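Local coordinates for protein VP2 (Primate bocaparvovirus 1, PDB 7L0Y) that assembles in sixty copies into the T=1 icosahedral capsid, about 26 nm across, of human bocavirus 1, at residues T293-V298 with G317-S322; T276-L281 with P381-D386. All coordinates share one frame; numbering follows the deposited sequence.

Interaction 1: residues T293-V298 with G317-S322; sequences TAPFMV and GFDPPS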
# COMPACT_ATOMS: atom_id res chain seq x y z
N THR A 293 0.21 -122.25 -5.65
CA THR A 293 0.73 -123.00 -6.78
C THR A 293 1.70 -122.21 -7.64
O THR A 293 2.24 -122.76 -8.60
CB THR A 293 -0.43 -123.50 -7.64
OG1 THR A 293 -1.14 -122.37 -8.16
CG2 THR A 293 -1.38 -124.32 -6.80
N ALA A 294 1.95 -120.95 -7.31
CA ALA A 294 2.65 -120.08 -8.23
C ALA A 294 4.01 -120.66 -8.62
O ALA A 294 4.65 -121.32 -7.80
CB ALA A 294 2.83 -118.69 -7.63
N PRO A 295 4.45 -120.45 -9.86
CA PRO A 295 5.70 -121.09 -10.30
C PRO A 295 6.93 -120.59 -9.57
O PRO A 295 7.90 -121.34 -9.41
CB PRO A 295 5.75 -120.74 -11.79
CG PRO A 295 4.95 -119.51 -11.90
CD PRO A 295 3.84 -119.65 -10.92
N PHE A 296 6.93 -119.34 -9.12
CA PHE A 296 7.99 -118.80 -8.29
C PHE A 296 7.45 -118.49 -6.92
O PHE A 296 6.35 -117.94 -6.79
CB PHE A 296 8.61 -117.56 -8.91
CG PHE A 296 9.42 -117.84 -10.13
CD1 PHE A 296 10.72 -118.27 -10.01
CD2 PHE A 296 8.88 -117.70 -11.38
CE1 PHE A 296 11.47 -118.54 -11.11
CE2 PHE A 296 9.62 -117.98 -12.50
CZ PHE A 296 10.92 -118.40 -12.36
N MET A 297 8.21 -118.85 -5.90
CA MET A 297 7.82 -118.64 -4.52
C MET A 297 8.82 -117.69 -3.89
O MET A 297 10.02 -117.99 -3.83
CB MET A 297 7.79 -119.97 -3.78
CG MET A 297 7.09 -119.91 -2.46
SD MET A 297 5.35 -119.55 -2.72
CE MET A 297 4.83 -121.04 -3.56
N VAL A 298 8.34 -116.54 -3.44
CA VAL A 298 9.19 -115.49 -2.89
C VAL A 298 9.12 -115.60 -1.37
O VAL A 298 8.13 -115.19 -0.76
CB VAL A 298 8.73 -114.10 -3.36
CG1 VAL A 298 9.53 -113.01 -2.69
CG2 VAL A 298 8.83 -113.99 -4.87
N GLY A 317 3.56 -116.48 -3.57
CA GLY A 317 3.80 -116.81 -4.96
C GLY A 317 3.94 -115.58 -5.83
O GLY A 317 3.25 -114.58 -5.62
N PHE A 318 4.82 -115.66 -6.81
CA PHE A 318 5.07 -114.56 -7.73
C PHE A 318 4.42 -114.93 -9.06
O PHE A 318 4.92 -115.79 -9.80
CB PHE A 318 6.56 -114.31 -7.88
CG PHE A 318 6.90 -113.19 -8.80
CD1 PHE A 318 6.90 -111.88 -8.34
CD2 PHE A 318 7.19 -113.43 -10.12
CE1 PHE A 318 7.21 -110.85 -9.19
CE2 PHE A 318 7.49 -112.41 -10.97
CZ PHE A 318 7.50 -111.11 -10.51
N ASP A 319 3.31 -114.29 -9.37
CA ASP A 319 2.59 -114.60 -10.59
C ASP A 319 1.89 -113.36 -11.13
O ASP A 319 1.38 -112.56 -10.35
CB ASP A 319 1.59 -115.72 -10.31
CG ASP A 319 0.88 -116.19 -11.54
OD1 ASP A 319 1.54 -116.80 -12.41
OD2 ASP A 319 -0.35 -115.97 -11.64
N PRO A 320 1.84 -113.19 -12.46
CA PRO A 320 2.51 -113.99 -13.48
C PRO A 320 4.01 -113.73 -13.56
O PRO A 320 4.45 -112.60 -13.43
CB PRO A 320 1.82 -113.56 -14.77
CG PRO A 320 1.40 -112.17 -14.50
CD PRO A 320 1.05 -112.10 -13.05
N PRO A 321 4.79 -114.78 -13.75
CA PRO A 321 6.24 -114.63 -13.82
C PRO A 321 6.77 -114.04 -15.12
O PRO A 321 7.84 -113.45 -15.14
CB PRO A 321 6.73 -116.07 -13.64
CG PRO A 321 5.65 -116.88 -14.23
CD PRO A 321 4.36 -116.17 -13.98
N SER A 322 6.01 -114.21 -16.20
CA SER A 322 6.58 -114.10 -17.54
C SER A 322 6.93 -112.67 -17.90
O SER A 322 7.72 -112.43 -18.83
CB SER A 322 5.62 -114.69 -18.57
OG SER A 322 4.39 -113.98 -18.62

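Interaction 2: residues T276-L281 with P381-D386; sequences TGPGLL and PNQVWD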
# COMPACT_ATOMS: atom_id res chain seq x y z
N THR A 276 15.36 -108.01 -25.46
CA THR A 276 14.12 -108.51 -24.89
C THR A 276 13.99 -108.08 -23.44
O THR A 276 14.95 -108.12 -22.68
CB THR A 276 14.09 -110.03 -24.99
OG1 THR A 276 14.15 -110.43 -26.36
CG2 THR A 276 12.84 -110.58 -24.39
N GLY A 277 12.79 -107.65 -23.05
CA GLY A 277 12.54 -107.26 -21.69
C GLY A 277 12.59 -108.43 -20.72
O GLY A 277 12.72 -109.59 -21.12
N PRO A 278 12.48 -108.14 -19.43
CA PRO A 278 12.69 -109.19 -18.43
C PRO A 278 11.51 -110.15 -18.36
O PRO A 278 10.37 -109.79 -18.65
CB PRO A 278 12.83 -108.41 -17.13
CG PRO A 278 13.14 -107.02 -17.55
CD PRO A 278 12.40 -106.82 -18.81
N GLY A 279 11.79 -111.38 -17.96
CA GLY A 279 10.75 -112.33 -17.68
C GLY A 279 11.33 -113.67 -17.31
O GLY A 279 12.48 -113.96 -17.63
N LEU A 280 10.54 -114.49 -16.65
CA LEU A 280 10.96 -115.78 -16.14
C LEU A 280 9.99 -116.85 -16.63
O LEU A 280 8.85 -116.90 -16.19
CB LEU A 280 11.02 -115.73 -14.62
CG LEU A 280 12.35 -115.44 -13.91
CD1 LEU A 280 13.13 -114.30 -14.50
CD2 LEU A 280 12.00 -115.07 -12.48
N LEU A 281 10.45 -117.68 -17.57
CA LEU A 281 9.68 -118.80 -18.09
C LEU A 281 10.05 -120.16 -17.55
O LEU A 281 9.40 -121.14 -17.92
CB LEU A 281 9.77 -118.84 -19.62
CG LEU A 281 8.82 -117.98 -20.46
CD1 LEU A 281 8.32 -116.70 -19.79
CD2 LEU A 281 9.41 -117.75 -21.86
N PRO A 381 20.77 -104.31 -19.52
CA PRO A 381 20.78 -103.01 -20.19
C PRO A 381 20.13 -103.07 -21.56
O PRO A 381 20.14 -104.09 -22.24
CB PRO A 381 22.27 -102.69 -20.28
CG PRO A 381 22.95 -103.98 -20.14
CD PRO A 381 22.13 -104.75 -19.18
N ASN A 382 19.53 -101.94 -21.93
CA ASN A 382 18.94 -101.75 -23.25
C ASN A 382 17.71 -102.61 -23.48
O ASN A 382 17.39 -102.97 -24.61
CB ASN A 382 19.96 -102.02 -24.35
CG ASN A 382 21.11 -101.06 -24.32
OD1 ASN A 382 20.96 -99.91 -23.94
ND2 ASN A 382 22.29 -101.55 -24.66
N GLN A 383 16.99 -102.95 -22.41
CA GLN A 383 15.71 -103.63 -22.51
C GLN A 383 14.62 -102.58 -22.59
O GLN A 383 14.63 -101.61 -21.83
CB GLN A 383 15.46 -104.55 -21.32
CG GLN A 383 16.32 -105.77 -21.27
CD GLN A 383 16.07 -106.56 -20.01
OE1 GLN A 383 15.70 -106.00 -18.99
NE2 GLN A 383 16.27 -107.86 -20.07
N VAL A 384 13.70 -102.76 -23.53
CA VAL A 384 12.53 -101.90 -23.64
C VAL A 384 11.32 -102.81 -23.77
O VAL A 384 11.37 -103.83 -24.47
CB VAL A 384 12.63 -100.94 -24.84
CG1 VAL A 384 13.78 -99.97 -24.64
CG2 VAL A 384 12.80 -101.69 -26.13
N TRP A 385 10.25 -102.48 -23.06
CA TRP A 385 9.04 -103.27 -23.16
C TRP A 385 7.86 -102.39 -22.81
O TRP A 385 7.99 -101.40 -22.10
CB TRP A 385 9.10 -104.50 -22.25
CG TRP A 385 9.16 -104.21 -20.78
CD1 TRP A 385 8.13 -104.21 -19.91
CD2 TRP A 385 10.32 -103.86 -20.01
NE1 TRP A 385 8.55 -103.90 -18.66
CE2 TRP A 385 9.90 -103.69 -18.69
CE3 TRP A 385 11.67 -103.69 -20.32
CZ2 TRP A 385 10.78 -103.34 -17.67
CZ3 TRP A 385 12.54 -103.35 -19.31
CH2 TRP A 385 12.09 -103.17 -18.00
N ASP A 386 6.67 -102.80 -23.22
CA ASP A 386 5.49 -102.05 -22.86
C ASP A 386 4.88 -102.71 -21.63
O ASP A 386 5.16 -103.87 -21.35
CB ASP A 386 4.49 -101.99 -24.00
CG ASP A 386 4.59 -100.71 -24.81
OD1 ASP A 386 5.46 -99.87 -24.50
OD2 ASP A 386 3.78 -100.54 -25.74

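Interaction 1: residues T293-V298 with G317-S322
The Phe296 ring turns an edge to Pro321, whose CB lies near the ring plane, 3.5 Å from Phe296 CD2 and almost as close to CE2. Val298 CG2 approaches the Phe318 ring obliquely and meets Phe318 CB at 3.8 Å. Phe296 holds CG beside its backbone N (chi1 -71°), whereas Phe318 CG is anti to N (chi1 -180°) and its ring leads off; Phe296 CB and Phe318 CB pack 4.0 Å apart. Pro295 and Pro321 pack through their CG atoms, 3.6 Å apart, the two side chains crossing at about a right angle. Such apolar rings suit a buried seam, and proline brings no backbone N-H needing a partner. The backbones form a short antiparallel ladder in the long GH loop of the parvovirus jelly-roll protein: Phe318 N donates to Phe296 O (2.7 Å, 168° at the hydrogen), and the same oxygen receives a CA-H contact from Gly317. Because Gly317 lacks a side chain, Ala294 CB can lie against its CA at 3.4 Å; Met297 SD is 3.7 Å from Gly317 N. Strand 296-298 also pairs with an antiparallel strand of a second subunit, carrying the sheet across the interface. Asp319 OD2, buried beside this apolar packing, is paired with Arg285 and with Arg248 of that subunit, which would probably favour its charged form.

Interaction 2: residues T276-L281 with P381-D386
Pro278 lays its CD over one face of the Trp385 indole, 3.5 Å from the centroid of the six-membered ring and 13° off the ring normal, a CH-pi contact. The closest ring atom is CZ3, also 3.5 Å from Pro278 CD, and the proline sits offset toward the rim, crossing the indole at about a right angle. Proline suits this place because its CD is bonded to the backbone nitrogen, so its C-H bonds carry some positive polarisation toward the pi cloud. Trp385 holds CG between its backbone N and carbonyl carbon (chi1 64°), which starts the indole toward Gly277 and Pro278; Gly277 CA lies 3.9 Å from Trp385 CE3, its lack of a side chain letting the main chain come near the indole. These segments belong to the same GH loop of the jelly-roll coat protein, about a hundred residues apart, and they meet through side chains reaching a loop main chain and not through a ladder. Gln383, extended beyond CG with chi2 176°, brings its amide to Thr276 O and Pro278, crossing the proline obliquely: NE2 is 2.9 Å from Thr276 O, and OE1 is 3.1 Å from Pro278 CG. Glutamine's flexible chain carries a planar amide whose two ends face different partners; the clear hydrogen bond of NE2 goes to Trp378 O, and OE1 takes a weak one from Phe380 N. Gln361 bridges the two segments, accepting from Gly277 N through OE1 and donating to Val384 O through NE2, while Trp385 NE1 donates to Asp410 OD2. Val384 and Trp385 pair in an antiparallel ladder with a strand of a third subunit, whose Thr407 OG1 is hydrogen-bonded to Gln383 N.

How the interactions relate
Both contacts are buried where subunits meet, their centres about 17 Å apart, and interaction 1 is nested within the chain loop that interaction 2 closes. They touch directly: Pro321 O is 3.3 Å from Leu280 N, a probable hydrogen bond, and Phe296 CE2 packs 3.4 Å from Leu280 CB. Interaction 1 joins the antiparallel strands 296-300 and 316-318 by a backbone bond and apolar rings; interaction 2 joins distant parts of the loop through proline, indole and amide. Each contributes a strand edge to a ladder with a different neighbouring subunit. Val298 packs on Thr276 of the second subunit, bringing 293-298 of one copy against 276-281 of another.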